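Mandelate racemase/muconate lactonizing enzyme (Roseovarius nubinhibens, PDB 2QDD) is of unassigned specific function but, as a magnesium-dependent enolase superfamily member, probably abstracts the alpha-proton of a carboxylate substrate at a barrel-borne metal site. Local coordinates at the interface of chains A and B. Coordinates in Å, arbitrary orientation; residue numbers count along the deposited sequence, not the author numbering. Chains: chain A/B, Mandelate racemase/muconate lactonizing enzyme.

The interface of chains A and B. Residues chain A 233, 236-240, 259, 261-262; chain B 203-204, 207, 211, 231, 235.
The guanidinium of B:Arg235 works by its edges: A:Asn238 O lies in its plane at the outer end, and water 2, also in plane, links NE to the carbonyl oxygens of A:Ala233 and A:Val236. The B:His231 imidazole is likewise used at its rim, with A:Gly259 CA and A:Glu262 OE2 in the ring plane. In this contact of an octameric deposited assembly, perhaps not the solution one, chain A loops leading into strands 240-242 and 263-266 meet chain B helices 203-210 and 226-233 and the residues just after them. It illustrates how one arginine can gather backbone carbonyls of a neighbouring subunit's loop. NH1 and NH2 of B:Arg235 grip A:Asn238 O end-on, each at 2.8 Å, from above the carbonyl plane; NH2 also donates to A:Val236 O at 2.8 Å, again from above. Bends at chi2 and chi3 (71° at chi3) bring the guanidinium tip to tip with the A:Glu262 carboxylate, nearly parallel to it. A:Glu262 OE2 takes a salt bridge from B:Arg235 NH1 (2.9 Å) and a hydrogen bond from B:His231 NE2 (2.5 Å), both from above its plane; these donors would probably stabilise its negative charge. The imidazole is turned 73° from the carboxylate. A:Ile240 N donates to A:Glu262 OE1 at 3.0 Å, nearly along the C-O axis, and with the OE2 donors helps hold the carboxylate. B:Asn211 ND2 donates to A:Ala237 O, on a lone pair at 2.9 Å, and to B:Arg235 O at 3.0 Å.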
loop_
_atom_site.group_PDB
_atom_site.type_symbol
_atom_site.label_atom_id
_atom_site.label_comp_id
_atom_site.label_asym_id
_atom_site.label_seq_id
_atom_site.Cartn_x
_atom_site.Cartn_y
_atom_site.Cartn_z
ATOM N N ALA A 233 -12.127 13.129 0.979
ATOM C CA ALA A 233 -11.029 13.782 1.697
ATOM C C ALA A 233 -9.726 13.825 0.910
ATOM O O ALA A 233 -9.006 14.816 0.970
ATOM C CB ALA A 233 -10.808 13.112 3.051
ATOM N N VAL A 236 -10.308 16.790 -1.975
ATOM C CA VAL A 236 -10.698 18.171 -1.628
ATOM C C VAL A 236 -9.729 18.778 -0.598
ATOM O O VAL A 236 -8.863 18.077 -0.071
ATOM C CB VAL A 236 -12.184 18.262 -1.119
ATOM C CG1 VAL A 236 -13.147 17.583 -2.095
ATOM C CG2 VAL A 236 -12.340 17.661 0.267
ATOM N N ALA A 237 -9.891 20.068 -0.308
ATOM C CA ALA A 237 -8.921 20.826 0.493
ATOM C C ALA A 237 -9.388 21.219 1.909
ATOM O O ALA A 237 -8.617 21.817 2.668
ATOM C CB ALA A 237 -8.458 22.052 -0.280
ATOM N N ASN A 238 -10.633 20.877 2.255
ATOM C CA ASN A 238 -11.245 21.224 3.550
ATOM C C ASN A 238 -10.917 20.207 4.636
ATOM O O ASN A 238 -10.763 19.021 4.329
ATOM C CB ASN A 238 -12.771 21.254 3.417
ATOM C CG ASN A 238 -13.263 22.400 2.573
ATOM O OD1 ASN A 238 -13.123 22.384 1.354
ATOM N ND2 ASN A 238 -13.859 23.400 3.218
ATOM N N PRO A 239 -10.847 20.654 5.913
ATOM C CA PRO A 239 -10.892 19.735 7.056
ATOM C C PRO A 239 -12.201 18.940 7.124
ATOM O O PRO A 239 -13.278 19.509 6.946
ATOM C CB PRO A 239 -10.793 20.676 8.276
ATOM C CG PRO A 239 -10.200 21.925 7.765
ATOM C CD PRO A 239 -10.711 22.055 6.354
ATOM N N ILE A 240 -12.096 17.636 7.375
ATOM C CA ILE A 240 -13.269 16.766 7.420
ATOM C C ILE A 240 -13.524 16.268 8.839
ATOM O O ILE A 240 -12.628 15.735 9.499
ATOM C CB ILE A 240 -13.196 15.611 6.365
ATOM C CG1 ILE A 240 -13.748 16.096 5.023
ATOM C CG2 ILE A 240 -14.004 14.380 6.790
ATOM C CD1 ILE A 240 -12.694 16.346 3.989
ATOM N N GLY A 259 -6.538 7.980 7.124
ATOM C CA GLY A 259 -6.384 9.440 7.072
ATOM C C GLY A 259 -7.645 10.181 6.650
ATOM O O GLY A 259 -7.576 11.185 5.945
ATOM N N CYS A 261 -9.999 11.874 8.231
ATOM C CA CYS A 261 -10.529 13.008 8.982
ATOM C C CYS A 261 -9.463 13.718 9.814
ATOM O O CYS A 261 -8.384 13.176 10.052
ATOM C CB CYS A 261 -11.719 12.583 9.854
ATOM S SG CYS A 261 -11.357 11.422 11.176
ATOM N N GLU A 262 -9.781 14.936 10.239
ATOM C CA GLU A 262 -8.950 15.693 11.171
ATOM C C GLU A 262 -9.702 15.941 12.487
ATOM O O GLU A 262 -9.169 16.528 13.437
ATOM C CB GLU A 262 -8.550 17.031 10.540
ATOM C CG GLU A 262 -7.488 16.931 9.448
ATOM C CD GLU A 262 -8.064 16.641 8.069
ATOM O OE1 GLU A 262 -9.280 16.833 7.849
ATOM O OE2 GLU A 262 -7.289 16.216 7.194
ATOM N N PRO B 203 -3.563 18.984 12.956
ATOM C CA PRO B 203 -3.756 18.810 11.507
ATOM C C PRO B 203 -4.882 19.640 10.888
ATOM O O PRO B 203 -4.709 20.167 9.793
ATOM C CB PRO B 203 -4.052 17.315 11.371
ATOM C CG PRO B 203 -3.325 16.699 12.495
ATOM C CD PRO B 203 -3.452 17.678 13.636
ATOM N N ALA B 204 -5.998 19.776 11.605
ATOM C CA ALA B 204 -7.158 20.552 11.155
ATOM C C ALA B 204 -6.853 22.024 10.893
ATOM O O ALA B 204 -7.259 22.576 9.867
ATOM C CB ALA B 204 -8.264 20.440 12.174
ATOM N N VAL B 207 -4.268 22.339 7.869
ATOM C CA VAL B 207 -4.972 22.177 6.592
ATOM C C VAL B 207 -5.773 23.436 6.236
ATOM O O VAL B 207 -5.716 23.903 5.100
ATOM C CB VAL B 207 -5.849 20.891 6.590
ATOM C CG1 VAL B 207 -6.797 20.853 5.399
ATOM C CG2 VAL B 207 -4.962 19.652 6.585
ATOM N N ASN B 211 -4.273 25.822 3.168
ATOM C CA ASN B 211 -5.132 25.834 1.987
ATOM C C ASN B 211 -5.936 27.120 1.794
ATOM O O ASN B 211 -6.736 27.217 0.866
ATOM C CB ASN B 211 -6.036 24.592 1.946
ATOM C CG ASN B 211 -5.248 23.302 1.735
ATOM O OD1 ASN B 211 -4.152 23.318 1.185
ATOM N ND2 ASN B 211 -5.813 22.181 2.164
ATOM N N HIS B 231 0.286 13.628 7.397
ATOM C CA HIS B 231 -1.125 13.839 7.084
ATOM C C HIS B 231 -1.351 15.194 6.424
ATOM O O HIS B 231 -1.962 15.260 5.360
ATOM C CB HIS B 231 -1.984 13.700 8.352
ATOM C CG HIS B 231 -3.457 13.829 8.108
ATOM N ND1 HIS B 231 -4.286 12.735 7.984
ATOM C CD2 HIS B 231 -4.250 14.919 7.971
ATOM C CE1 HIS B 231 -5.524 13.145 7.778
ATOM N NE2 HIS B 231 -5.528 14.466 7.763
ATOM N N ARG B 235 -2.101 16.983 2.003
ATOM C CA ARG B 235 -3.327 17.754 1.848
ATOM C C ARG B 235 -3.074 19.229 1.506
ATOM O O ARG B 235 -4.017 19.968 1.220
ATOM C CB ARG B 235 -4.178 17.645 3.117
ATOM C CG ARG B 235 -4.641 16.224 3.457
ATOM C CD ARG B 235 -5.996 16.235 4.158
ATOM N NE ARG B 235 -7.080 16.589 3.244
ATOM C CZ ARG B 235 -8.241 17.130 3.606
ATOM N NH1 ARG B 235 -8.502 17.406 4.877
ATOM N NH2 ARG B 235 -9.146 17.403 2.683
HETATM O O HOH W 1 -6.852 18.003 13.975
HETATM O O HOH W 2 -6.610 16.357 0.093
#